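Peptidoglycan D,D-transpeptidase PbpA (Mycobacterium tuberculosis, PDB 3UN7) probably catalyses the cross-linking of peptidoglycan in the bacterial cell wall, acting as a penicillin-binding D,D-transpeptidase, and is probably required for the regulation of cell length. Local coordinates at residues Y189-T194 with K311-T316; K196-A201 with D267-M272; A256-G261 with T306-K311; A273-L278 with Q357-V362; K369-M374 with I415-A420. One frame throughout, in Å; residues are numbered along the deposited sequence.

Interaction 1 of 5, residues Y189-T194 with K311-T316; sequences YPPGST and KDVALT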
# COMPACT_ATOMS: atom_id res chain seq x y z
N TYR A 189 2.08 3.68 9.26
CA TYR A 189 0.98 4.46 9.82
C TYR A 189 0.19 3.55 10.72
O TYR A 189 0.15 2.35 10.47
CB TYR A 189 0.05 4.93 8.71
CG TYR A 189 0.71 5.81 7.69
CD1 TYR A 189 0.70 7.20 7.84
CD2 TYR A 189 1.33 5.26 6.57
CE1 TYR A 189 1.31 8.03 6.90
CE2 TYR A 189 1.94 6.07 5.62
CZ TYR A 189 1.92 7.46 5.79
OH TYR A 189 2.52 8.26 4.85
N PRO A 190 -0.46 4.10 11.76
CA PRO A 190 -1.41 3.24 12.48
C PRO A 190 -2.51 2.81 11.51
O PRO A 190 -3.00 3.65 10.76
CB PRO A 190 -1.99 4.15 13.57
CG PRO A 190 -1.00 5.27 13.71
CD PRO A 190 -0.37 5.45 12.36
N PRO A 191 -2.86 1.51 11.48
CA PRO A 191 -3.93 1.02 10.62
C PRO A 191 -5.34 1.30 11.17
O PRO A 191 -6.32 1.24 10.43
CB PRO A 191 -3.67 -0.49 10.59
CG PRO A 191 -3.11 -0.77 11.97
CD PRO A 191 -2.21 0.42 12.24
N GLY A 192 -5.43 1.61 12.46
CA GLY A 192 -6.71 1.90 13.08
C GLY A 192 -7.74 0.79 12.89
O GLY A 192 -7.41 -0.38 13.00
N SER A 193 -8.98 1.19 12.58
CA SER A 193 -10.10 0.26 12.39
C SER A 193 -9.87 -0.84 11.36
O SER A 193 -10.49 -1.90 11.45
CB SER A 193 -11.36 1.04 12.01
OG SER A 193 -11.67 1.98 13.03
N THR A 194 -9.00 -0.60 10.37
CA THR A 194 -8.71 -1.65 9.38
C THR A 194 -8.10 -2.90 10.04
O THR A 194 -8.25 -4.02 9.54
CB THR A 194 -7.78 -1.19 8.21
OG1 THR A 194 -6.57 -0.63 8.73
CG2 THR A 194 -8.48 -0.19 7.28
N LYS A 311 -2.21 2.06 19.58
CA LYS A 311 -0.95 1.89 20.32
C LYS A 311 0.28 1.86 19.39
O LYS A 311 0.60 2.87 18.75
CB LYS A 311 -1.02 0.68 21.27
CG LYS A 311 0.11 0.62 22.33
CD LYS A 311 0.28 1.96 23.08
CE LYS A 311 1.43 1.95 24.09
NZ LYS A 311 0.90 1.67 25.45
N ASP A 312 0.98 0.73 19.32
CA ASP A 312 2.22 0.64 18.56
C ASP A 312 2.07 -0.06 17.19
O ASP A 312 3.05 -0.27 16.49
CB ASP A 312 3.29 -0.08 19.37
CG ASP A 312 3.62 0.62 20.68
OD1 ASP A 312 3.97 1.81 20.65
OD2 ASP A 312 3.55 -0.04 21.74
N VAL A 313 0.85 -0.43 16.81
CA VAL A 313 0.63 -1.02 15.48
C VAL A 313 0.95 -0.01 14.37
O VAL A 313 0.44 1.10 14.37
CB VAL A 313 -0.81 -1.56 15.31
CG1 VAL A 313 -0.90 -2.46 14.08
CG2 VAL A 313 -1.22 -2.33 16.53
N ALA A 314 1.82 -0.40 13.44
CA ALA A 314 2.21 0.49 12.35
C ALA A 314 2.43 -0.33 11.08
O ALA A 314 3.20 -1.30 11.09
CB ALA A 314 3.47 1.28 12.74
N LEU A 315 1.73 0.04 10.01
CA LEU A 315 1.74 -0.71 8.76
C LEU A 315 2.02 0.23 7.60
O LEU A 315 1.60 1.39 7.62
CB LEU A 315 0.35 -1.33 8.53
CG LEU A 315 -0.06 -2.73 9.01
CD1 LEU A 315 -0.03 -2.87 10.50
CD2 LEU A 315 -1.45 -3.04 8.50
N THR A 316 2.71 -0.27 6.58
CA THR A 316 2.81 0.45 5.32
C THR A 316 1.48 0.28 4.62
O THR A 316 0.77 -0.68 4.89
CB THR A 316 3.93 -0.09 4.41
OG1 THR A 316 3.66 -1.46 4.08
CG2 THR A 316 5.31 0.01 5.09
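Tyr189 and Leu315 form a single antiparallel hydrogen-bonded pair just ahead of Ser193, the probable acyl-ester nucleophile. Tyr189 N gives its hydrogen to Leu315 O at 2.9 Å from above the carbonyl plane, and Leu315 N returns a nearly straight bond to Tyr189 O at 2.8 Å, 171° at the hydrogen. Pro191, two residues on, has no N-H to continue the pairing; between them Pro190 CA approaches Val313 O at 3.4 Å in a CA-H...O contact.

The ring of Pro191 makes the apolar part. Its CB rests on Leu315 CD2 at 4.0 Å. Next comes CG, tight against Val313 CG1 at 3.5 Å and also touching Leu315 CD1. The ring closes at CD, 3.5 Å from Val313 O. Val313 CG1 stands anti to its backbone N (chi1 -166°), which sets it against the proline. Tyr189 touches Leu315 O through CB, while its hydroxyl is hydrogen-bonded to Glu432.

Two backbone bonds and a closed ring with little freedom thus tie the approach to the serine to the loop before helix 317-328: the pairing is polar at Tyr189 and apolar at Pro191, where Val313 and Leu315 pack on the ring.

Interaction 2 of 5, residues K196-A201 with D267-M272; sequences KVITTA and DALRSM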
# COMPACT_ATOMS: atom_id res chain seq x y z
N LYS A 196 -8.98 -4.35 12.71
CA LYS A 196 -10.02 -5.27 13.19
C LYS A 196 -10.14 -6.50 12.28
O LYS A 196 -10.69 -7.52 12.66
CB LYS A 196 -11.37 -4.56 13.33
CG LYS A 196 -11.34 -3.37 14.27
CD LYS A 196 -12.63 -2.57 14.18
CE LYS A 196 -12.63 -1.41 15.16
NZ LYS A 196 -13.71 -0.43 14.84
N VAL A 197 -9.61 -6.40 11.06
CA VAL A 197 -9.51 -7.57 10.19
C VAL A 197 -8.56 -8.60 10.84
O VAL A 197 -8.85 -9.80 10.85
CB VAL A 197 -9.01 -7.19 8.78
CG1 VAL A 197 -8.69 -8.43 7.96
CG2 VAL A 197 -10.05 -6.32 8.05
N ILE A 198 -7.45 -8.13 11.39
CA ILE A 198 -6.48 -9.03 12.02
C ILE A 198 -7.02 -9.56 13.35
O ILE A 198 -6.91 -10.75 13.64
CB ILE A 198 -5.10 -8.34 12.20
CG1 ILE A 198 -4.53 -7.89 10.85
CG2 ILE A 198 -4.11 -9.25 12.93
CD1 ILE A 198 -4.55 -8.94 9.74
N THR A 199 -7.63 -8.67 14.14
CA THR A 199 -8.21 -9.06 15.42
C THR A 199 -9.27 -10.14 15.18
O THR A 199 -9.31 -11.15 15.90
CB THR A 199 -8.83 -7.85 16.16
OG1 THR A 199 -7.85 -6.82 16.30
CG2 THR A 199 -9.39 -8.26 17.55
N THR A 200 -10.11 -9.94 14.17
CA THR A 200 -11.16 -10.90 13.82
C THR A 200 -10.57 -12.24 13.36
O THR A 200 -11.03 -13.30 13.80
CB THR A 200 -12.11 -10.34 12.74
OG1 THR A 200 -12.62 -9.08 13.17
CG2 THR A 200 -13.27 -11.30 12.45
N ALA A 201 -9.57 -12.17 12.48
CA ALA A 201 -8.86 -13.36 12.00
C ALA A 201 -8.28 -14.17 13.17
O ALA A 201 -8.42 -15.39 13.22
CB ALA A 201 -7.74 -12.95 11.03
N ASP A 267 -0.69 -13.03 22.71
CA ASP A 267 0.07 -14.05 21.95
C ASP A 267 -0.61 -14.36 20.62
O ASP A 267 0.05 -14.41 19.57
CB ASP A 267 0.21 -15.35 22.75
CG ASP A 267 1.18 -15.22 23.93
OD1 ASP A 267 2.06 -14.33 23.92
OD2 ASP A 267 1.07 -16.05 24.86
N ALA A 268 -1.92 -14.59 20.66
CA ALA A 268 -2.70 -14.90 19.46
C ALA A 268 -2.71 -13.75 18.46
O ALA A 268 -2.66 -13.97 17.25
CB ALA A 268 -4.12 -15.32 19.83
N LEU A 269 -2.77 -12.51 18.96
CA LEU A 269 -2.79 -11.34 18.07
C LEU A 269 -1.44 -11.16 17.38
O LEU A 269 -1.38 -10.93 16.17
CB LEU A 269 -3.25 -10.08 18.83
CG LEU A 269 -3.75 -8.86 18.05
CD1 LEU A 269 -4.77 -9.18 16.95
CD2 LEU A 269 -4.33 -7.85 19.02
N ARG A 270 -0.36 -11.29 18.15
CA ARG A 270 1.03 -11.27 17.64
C ARG A 270 1.26 -12.33 16.57
O ARG A 270 1.93 -12.06 15.56
CB ARG A 270 2.02 -11.56 18.79
CG ARG A 270 2.14 -10.48 19.86
CD ARG A 270 3.31 -10.75 20.84
NE ARG A 270 3.29 -9.82 21.97
CZ ARG A 270 3.02 -10.15 23.24
NH1 ARG A 270 3.01 -9.21 24.18
NH2 ARG A 270 2.79 -11.42 23.58
N SER A 271 0.73 -13.52 16.81
CA SER A 271 0.85 -14.65 15.90
C SER A 271 0.10 -14.40 14.60
O SER A 271 0.62 -14.71 13.52
CB SER A 271 0.33 -15.93 16.57
OG SER A 271 0.32 -17.01 15.64
N MET A 272 -1.11 -13.86 14.70
CA MET A 272 -1.89 -13.55 13.49
C MET A 272 -1.29 -12.39 12.70
O MET A 272 -1.22 -12.44 11.48
CB MET A 272 -3.37 -13.29 13.81
CG MET A 272 -4.25 -13.22 12.55
SD MET A 272 -4.15 -14.70 11.52
CE MET A 272 -4.84 -15.94 12.61
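Met272 lays its bent chain against Ala201 and Ile198 where two helices of the transpeptidase domain cross. Its CG meets Ala201 CB at 3.8 Å and Ile198 CG2 at 4.0 Å, and its methyl CE reaches on to Ala201 O at 3.7 Å. CG is anti to the backbone N (chi1 -170°); the further bends at chi2 and chi3 let a flexible, unbranched residue follow the surface of the opposite helix. Ala201 suits its place because a single methyl pointing at the partner admits the thioether closely.

One turn earlier, Leu269 sends CD1 over the backbone at Thr199, 3.8 Å from Thr199 CA, and the same methyl lies 4.1 Å from Ile198 CG2. Ile198 and Leu269 cross at about a right angle. CG2 of the isoleucine, anti to its backbone N, touches both Leu269 and Met272. No hydrogen bond passes between the segments, and the short axes come within 9.1 Å at an angle of 116°.

Polar groups are held elsewhere. Thr199 OG1, near Leu269 CD1, is hydrogen-bonded to Ser307 O. Lys196 NZ bonds to Ser252 OG and Asn254 OD1, consistent with the lysine of an SxxK motif meeting the SxN motif of penicillin-binding proteins.

Helix 196-205, which follows Ser193, the probable active-site serine, is thus backed by helix 266-275 at Ile198, Thr199 and Ala201, while helices 245-251 and 254-264 meet Thr200, and helix 317-328 touches Val197 and Ile198.

Interaction 3 of 5, residues A256-G261 with T306-K311; sequences AFVQLG and TSIGQK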
# COMPACT_ATOMS: atom_id res chain seq x y z
N ALA A 256 -16.54 -3.57 21.21
CA ALA A 256 -16.63 -4.99 20.89
C ALA A 256 -15.29 -5.60 20.49
O ALA A 256 -14.99 -6.73 20.86
CB ALA A 256 -17.67 -5.22 19.79
N PHE A 257 -14.47 -4.87 19.73
CA PHE A 257 -13.15 -5.38 19.36
C PHE A 257 -12.09 -5.23 20.46
O PHE A 257 -11.16 -6.03 20.54
CB PHE A 257 -12.71 -4.82 18.01
CG PHE A 257 -13.45 -5.46 16.88
CD1 PHE A 257 -13.01 -6.66 16.35
CD2 PHE A 257 -14.64 -4.91 16.41
CE1 PHE A 257 -13.70 -7.29 15.33
CE2 PHE A 257 -15.35 -5.54 15.39
CZ PHE A 257 -14.87 -6.74 14.85
N VAL A 258 -12.25 -4.22 21.31
CA VAL A 258 -11.41 -4.10 22.50
C VAL A 258 -11.66 -5.35 23.36
O VAL A 258 -10.72 -6.06 23.75
CB VAL A 258 -11.72 -2.80 23.29
CG1 VAL A 258 -11.04 -2.80 24.67
CG2 VAL A 258 -11.27 -1.58 22.48
N GLN A 259 -12.93 -5.63 23.62
CA GLN A 259 -13.33 -6.80 24.40
C GLN A 259 -12.86 -8.10 23.73
O GLN A 259 -12.27 -8.97 24.37
CB GLN A 259 -14.85 -6.80 24.62
CG GLN A 259 -15.36 -7.89 25.55
CD GLN A 259 -16.86 -8.00 25.54
OE1 GLN A 259 -17.48 -8.01 24.47
NE2 GLN A 259 -17.45 -8.05 26.71
N LEU A 260 -13.08 -8.21 22.42
CA LEU A 260 -12.70 -9.41 21.67
C LEU A 260 -11.19 -9.65 21.66
O LEU A 260 -10.74 -10.77 21.84
CB LEU A 260 -13.24 -9.35 20.23
CG LEU A 260 -12.88 -10.54 19.33
CD1 LEU A 260 -13.58 -11.82 19.81
CD2 LEU A 260 -13.20 -10.27 17.86
N GLY A 261 -10.40 -8.59 21.42
CA GLY A 261 -8.95 -8.72 21.38
C GLY A 261 -8.36 -9.10 22.72
O GLY A 261 -7.49 -9.97 22.80
N THR A 306 -4.29 -1.99 20.77
CA THR A 306 -3.75 -2.73 19.63
C THR A 306 -4.84 -3.40 18.80
O THR A 306 -4.74 -3.46 17.56
CB THR A 306 -2.70 -3.79 20.08
OG1 THR A 306 -1.58 -3.12 20.67
CG2 THR A 306 -2.21 -4.65 18.90
N SER A 307 -5.89 -3.85 19.48
CA SER A 307 -6.96 -4.65 18.89
C SER A 307 -7.80 -3.85 17.92
O SER A 307 -8.47 -4.42 17.06
CB SER A 307 -7.86 -5.24 19.98
OG SER A 307 -7.11 -6.09 20.83
N ILE A 308 -7.77 -2.52 18.06
CA ILE A 308 -8.41 -1.59 17.11
C ILE A 308 -7.36 -0.76 16.36
O ILE A 308 -7.63 0.37 15.92
CB ILE A 308 -9.46 -0.70 17.80
CG1 ILE A 308 -8.84 0.08 18.98
CG2 ILE A 308 -10.66 -1.56 18.26
CD1 ILE A 308 -9.80 1.10 19.65
N GLY A 309 -6.18 -1.34 16.23
CA GLY A 309 -5.12 -0.84 15.37
C GLY A 309 -4.43 0.42 15.83
O GLY A 309 -3.91 1.18 15.01
N GLN A 310 -4.44 0.67 17.13
CA GLN A 310 -3.73 1.81 17.68
C GLN A 310 -2.50 1.37 18.47
O GLN A 310 -1.82 0.41 18.08
CB GLN A 310 -4.67 2.70 18.54
CG GLN A 310 -5.88 3.30 17.80
CD GLN A 310 -5.51 4.22 16.62
OE1 GLN A 310 -6.38 4.59 15.83
NE2 GLN A 310 -4.23 4.61 16.51
N LYS A 311 -2.21 2.06 19.58
CA LYS A 311 -0.95 1.89 20.32
C LYS A 311 0.28 1.86 19.39
O LYS A 311 0.60 2.87 18.75
CB LYS A 311 -1.02 0.68 21.27
CG LYS A 311 0.11 0.62 22.33
CD LYS A 311 0.28 1.96 23.08
CE LYS A 311 1.43 1.95 24.09
NZ LYS A 311 0.90 1.67 25.45
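Gly261, on helix 254-264, passes Ser307 with their CA atoms 5.2 Å apart, at the point where a Schellman motif ends helix 300-306. In that motif Gly309 N bonds to Thr306 O at 2.9 Å, closing a type I turn, and Gln310 N bonds back to Met305 O. Gly309 has positive phi (72°), a conformation that glycine adopts readily, and this lets the chain leave the helix.

Ser307 faces the opposite helix. Its OG lies 3.3 Å from Gly261 CA, and its CB is 3.4 Å from Phe257 O, the carbonyl that accepts the helical bond from Gly261 N. Having no beta carbon, Gly261 takes the serine hydroxyl directly against its CA. The hydroxyl itself is hydrogen-bonded to Leu303 O one turn back, so this buried group is satisfied within the fold even though no hydrogen bond joins the two segments.

Ile308 supplies the apolar contact. Its CG2 stands anti to its carbonyl carbon and meets Phe257 CB at 3.9 Å; the phenyl ring beyond turns away, toward Lys196, Thr200 and helix 245-251. The isoleucine side chain is about 6 Å from that of Ser193, the probable nucleophile, so this packing borders the active site. The other branch of Ile308, extended at chi2 (175°), ends at Val258, where CD1 of Ile308 lies 4.2 Å from Val258 CG2.

Interaction 4 of 5, residues A273-L278 with Q357-V362; sequences ARAFGL and QQRRAV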
# COMPACT_ATOMS: atom_id res chain seq x y z
N ALA A 273 -0.86 -11.35 13.42
CA ALA A 273 -0.13 -10.23 12.81
C ALA A 273 1.07 -10.75 12.01
O ALA A 273 1.27 -10.35 10.87
CB ALA A 273 0.33 -9.24 13.89
N ARG A 274 1.84 -11.66 12.60
CA ARG A 274 2.99 -12.27 11.95
C ARG A 274 2.58 -13.09 10.72
O ARG A 274 3.22 -13.01 9.66
CB ARG A 274 3.77 -13.14 12.93
CG ARG A 274 5.22 -13.38 12.54
CD ARG A 274 6.14 -12.26 13.06
NE ARG A 274 6.48 -12.40 14.49
CZ ARG A 274 5.82 -11.83 15.49
NH1 ARG A 274 4.74 -11.07 15.27
NH2 ARG A 274 6.22 -12.03 16.74
N ALA A 275 1.51 -13.87 10.86
CA ALA A 275 0.99 -14.68 9.76
C ALA A 275 0.65 -13.79 8.55
O ALA A 275 0.74 -14.22 7.41
CB ALA A 275 -0.23 -15.47 10.21
N PHE A 276 0.25 -12.55 8.83
CA PHE A 276 -0.12 -11.61 7.80
C PHE A 276 1.01 -10.68 7.40
O PHE A 276 0.78 -9.66 6.75
CB PHE A 276 -1.33 -10.79 8.23
CG PHE A 276 -2.64 -11.42 7.89
CD1 PHE A 276 -3.17 -11.31 6.60
CD2 PHE A 276 -3.34 -12.14 8.85
CE1 PHE A 276 -4.41 -11.89 6.29
CE2 PHE A 276 -4.59 -12.73 8.54
CZ PHE A 276 -5.11 -12.61 7.26
N GLY A 277 2.23 -11.03 7.81
CA GLY A 277 3.44 -10.34 7.36
C GLY A 277 3.98 -9.23 8.24
O GLY A 277 4.99 -8.61 7.89
N LEU A 278 3.33 -8.95 9.37
CA LEU A 278 3.87 -7.95 10.28
C LEU A 278 5.03 -8.56 11.06
O LEU A 278 5.07 -9.78 11.28
CB LEU A 278 2.80 -7.45 11.25
CG LEU A 278 1.87 -6.33 10.77
CD1 LEU A 278 1.12 -6.71 9.50
CD2 LEU A 278 0.91 -5.98 11.90
N GLN A 357 4.25 -18.30 -3.74
CA GLN A 357 3.43 -18.38 -2.54
C GLN A 357 4.33 -18.23 -1.32
O GLN A 357 5.07 -19.14 -0.95
CB GLN A 357 2.71 -19.72 -2.44
CG GLN A 357 1.70 -19.98 -3.52
CD GLN A 357 0.88 -21.24 -3.25
OE1 GLN A 357 0.77 -21.70 -2.11
NE2 GLN A 357 0.29 -21.79 -4.30
N GLN A 358 4.25 -17.06 -0.70
CA GLN A 358 5.12 -16.69 0.40
C GLN A 358 4.75 -17.43 1.69
O GLN A 358 5.62 -17.97 2.38
CB GLN A 358 5.02 -15.18 0.60
CG GLN A 358 6.04 -14.56 1.49
CD GLN A 358 6.13 -13.07 1.28
OE1 GLN A 358 5.20 -12.31 1.60
NE2 GLN A 358 7.26 -12.62 0.74
N ARG A 359 3.45 -17.46 2.00
CA ARG A 359 2.96 -17.95 3.28
C ARG A 359 1.45 -18.14 3.26
O ARG A 359 0.73 -17.39 2.60
CB ARG A 359 3.33 -16.93 4.36
CG ARG A 359 2.96 -17.31 5.78
CD ARG A 359 3.27 -16.16 6.72
NE ARG A 359 3.84 -16.61 8.00
CZ ARG A 359 3.24 -17.42 8.89
NH1 ARG A 359 2.02 -17.93 8.67
NH2 ARG A 359 3.88 -17.73 10.01
N ARG A 360 0.95 -19.16 3.97
CA ARG A 360 -0.47 -19.22 4.27
C ARG A 360 -0.71 -18.52 5.61
O ARG A 360 -0.20 -18.94 6.65
CB ARG A 360 -1.01 -20.66 4.32
CG ARG A 360 -2.48 -20.70 4.73
CD ARG A 360 -3.14 -22.07 4.59
NE ARG A 360 -3.53 -22.37 3.21
CZ ARG A 360 -4.56 -21.81 2.56
NH1 ARG A 360 -4.82 -22.19 1.31
NH2 ARG A 360 -5.32 -20.88 3.13
N ALA A 361 -1.50 -17.44 5.56
CA ALA A 361 -1.78 -16.65 6.75
C ALA A 361 -2.91 -17.25 7.56
O ALA A 361 -2.91 -17.22 8.79
CB ALA A 361 -2.13 -15.22 6.36
N VAL A 362 -3.88 -17.81 6.85
CA VAL A 362 -5.16 -18.17 7.44
C VAL A 362 -5.75 -19.28 6.57
O VAL A 362 -5.45 -19.37 5.38
CB VAL A 362 -6.03 -16.86 7.49
CG1 VAL A 362 -7.04 -16.78 6.34
CG2 VAL A 362 -6.63 -16.68 8.83
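A Schellman motif that ends helix 266-275 packs Ala275 and Phe276 against Ala361, just beyond strand 357-360. Leu278 N bonds to Ala273 O and Gly277 N to Arg274 O, and Gly277 adopts the positive phi (95°) that glycine accommodates readily.

Ala361 CB sits over the centre of the Phe276 ring, 3.9 Å from the centroid and 2° off the normal, a CH-pi contact. Its small methyl can also come within 3.2 Å of Ala275 O. Val362 CB touches the ring obliquely, nearest CZ.

Arg359 reaches back alongside the helix end. CG is anti to the backbone N (chi1 -177°), and CD lies 3.3 Å from Ala275 O. The guanidinium then lays one face over Ala275 CA, offset toward its rim, with NH1 3.7 Å from Ala275 CB; a weak bond joins NH1 to Arg360 O. CB of Arg360 points away from the helix, and its NH2 bonds to Val362 O at 2.7 Å, in the guanidinium plane, and also to Gly330 O. A classic beta bulge at Gln358 and Arg359, both opposite Thr333, marks the strand here.

No hydrogen bond crosses the contact: it rests on the CH-pi contact over the Phe276 face and on packing of the Arg359 chain and guanidinium face against Ala275, while the positive group near the C-terminal helix end would probably find a favourable field from its carbonyls.

Interaction 5 of 5, residues K369-M374 with I415-A420; sequences KLTELM and IAFAPA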
# COMPACT_ATOMS: atom_id res chain seq x y z
N LYS A 369 -14.70 -16.58 5.68
CA LYS A 369 -15.50 -15.91 6.70
C LYS A 369 -15.16 -14.43 6.68
O LYS A 369 -16.05 -13.59 6.68
CB LYS A 369 -15.29 -16.52 8.10
CG LYS A 369 -16.04 -17.83 8.34
CD LYS A 369 -15.69 -18.44 9.71
CE LYS A 369 -16.61 -19.60 10.09
NZ LYS A 369 -16.58 -20.74 9.11
N LEU A 370 -13.87 -14.10 6.59
CA LEU A 370 -13.43 -12.70 6.57
C LEU A 370 -13.95 -11.98 5.33
O LEU A 370 -14.37 -10.83 5.41
CB LEU A 370 -11.90 -12.62 6.64
CG LEU A 370 -11.26 -13.02 7.98
CD1 LEU A 370 -9.77 -13.29 7.78
CD2 LEU A 370 -11.49 -11.98 9.06
N THR A 371 -13.95 -12.69 4.20
CA THR A 371 -14.50 -12.17 2.96
C THR A 371 -15.97 -11.77 3.10
O THR A 371 -16.38 -10.67 2.69
CB THR A 371 -14.33 -13.20 1.83
OG1 THR A 371 -12.93 -13.46 1.63
CG2 THR A 371 -14.92 -12.67 0.55
N GLU A 372 -16.76 -12.66 3.70
CA GLU A 372 -18.18 -12.44 3.95
C GLU A 372 -18.40 -11.24 4.88
O GLU A 372 -19.28 -10.40 4.65
CB GLU A 372 -18.76 -13.72 4.54
CG GLU A 372 -20.10 -13.63 5.26
CD GLU A 372 -20.24 -14.72 6.33
OE1 GLU A 372 -20.82 -14.42 7.41
OE2 GLU A 372 -19.74 -15.86 6.10
N LEU A 373 -17.57 -11.14 5.92
CA LEU A 373 -17.63 -10.01 6.85
C LEU A 373 -17.34 -8.69 6.12
O LEU A 373 -18.01 -7.69 6.33
CB LEU A 373 -16.63 -10.23 8.00
CG LEU A 373 -17.02 -11.33 9.00
CD1 LEU A 373 -16.02 -11.45 10.15
CD2 LEU A 373 -18.38 -11.04 9.58
N MET A 374 -16.34 -8.73 5.26
CA MET A 374 -15.92 -7.57 4.48
C MET A 374 -16.90 -7.20 3.37
O MET A 374 -17.09 -6.02 3.08
CB MET A 374 -14.50 -7.80 3.95
CG MET A 374 -13.45 -7.72 5.04
SD MET A 374 -11.78 -8.12 4.45
CE MET A 374 -11.39 -6.66 3.47
N ILE A 415 -9.39 -0.50 2.80
CA ILE A 415 -8.76 -1.67 2.19
C ILE A 415 -9.85 -2.55 1.59
O ILE A 415 -10.94 -2.64 2.14
CB ILE A 415 -7.83 -2.45 3.17
CG1 ILE A 415 -8.60 -2.99 4.39
CG2 ILE A 415 -6.67 -1.55 3.64
CD1 ILE A 415 -7.81 -4.04 5.19
N ALA A 416 -9.56 -3.16 0.44
CA ALA A 416 -10.64 -3.80 -0.32
C ALA A 416 -10.14 -4.75 -1.37
O ALA A 416 -8.98 -4.72 -1.75
CB ALA A 416 -11.56 -2.74 -0.96
N PHE A 417 -11.03 -5.64 -1.81
CA PHE A 417 -10.78 -6.47 -2.97
C PHE A 417 -12.06 -6.75 -3.73
O PHE A 417 -13.16 -6.62 -3.19
CB PHE A 417 -9.99 -7.74 -2.60
CG PHE A 417 -10.68 -8.64 -1.62
CD1 PHE A 417 -11.51 -9.67 -2.06
CD2 PHE A 417 -10.46 -8.49 -0.24
CE1 PHE A 417 -12.12 -10.53 -1.14
CE2 PHE A 417 -11.07 -9.35 0.68
CZ PHE A 417 -11.90 -10.37 0.22
N ALA A 418 -11.93 -7.12 -5.00
CA ALA A 418 -13.07 -7.28 -5.89
C ALA A 418 -12.64 -8.01 -7.16
O ALA A 418 -11.46 -7.99 -7.49
CB ALA A 418 -13.65 -5.89 -6.25
N PRO A 419 -13.58 -8.71 -7.84
CA PRO A 419 -14.92 -9.04 -7.37
C PRO A 419 -14.76 -9.95 -6.17
O PRO A 419 -13.86 -10.79 -6.16
CB PRO A 419 -15.53 -9.83 -8.54
CG PRO A 419 -14.73 -9.44 -9.73
CD PRO A 419 -13.34 -9.24 -9.20
N ALA A 420 -15.61 -9.79 -5.16
CA ALA A 420 -15.37 -10.46 -3.89
C ALA A 420 -15.29 -11.98 -4.01
O ALA A 420 -14.58 -12.62 -3.23
CB ALA A 420 -16.42 -10.06 -2.85
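Phe417 points its ring from strand 411-418 to Thr371 and Met374 on helix 364-379. Its CG occupies the crowded position between backbone N and carbonyl carbon (chi1 60°), a placement more readily tolerated in a strand than in a helix. The Phe417 side chain crosses those of Thr371 and Met374 at about a right angle.

Thr371 approaches at the ring edge, near the plane: OG1 is 3.5 Å from Phe417 CZ. Its OG1 lies beside the backbone N, anti to the carbonyl carbon, and is hydrogen-bonded to Ala367 O one turn back, so the hydroxyl is satisfied within its own helix even though its oxygen also touches the ring edge. The methyl CG2, anti to N, is 3.8 Å from Phe417 CZ and 3.8 Å from Ala420 O. A beta-branched threonine can thus serve both needs.

Met374 touches the ring at CE2, a meta carbon, whereas Thr371 is nearest CZ, the para carbon. The methionine chain is extended at chi2 and bends at chi3 (72°), which brings CE to 3.9 Å from Phe417 CE2. SD is 5.3 Å from the ring centroid and lies obliquely to it, a Met-aromatic contact.

Ala420, after the cis peptide before Pro419, brings its carbonyl oxygen to the ring edge, in plane. Ile327 and Ala328 of helix 317-328 also touch Phe417.

Helix and strand segments cross at 104° with 10.3 Å between axes. This is helix-on-sheet packing within the transpeptidase fold, helix 364-379 lying against the five-stranded antiparallel sheet.

From the N terminus, the segments before and on helix 196-205 open interaction 1 and interaction 2. Interaction 3 opens next on helix 254-264, and interaction 2 closes on helix 266-275, so these two cross; both fall within the span of interaction 1, which closes at 311-316, sharing Lys311 with the closing segment of interaction 3. Interaction 4 opens at 273-278, immediately after interaction 2 closes, and crosses interactions 1 and 3 before closing at strand 357-360. Interaction 5 follows all of them, joining helix 364-379 to strand 411-418. Leu278 against Leu315 joins interactions 1 and 4, and Leu370 against Ala201 links interaction 5 to the helix of interaction 2.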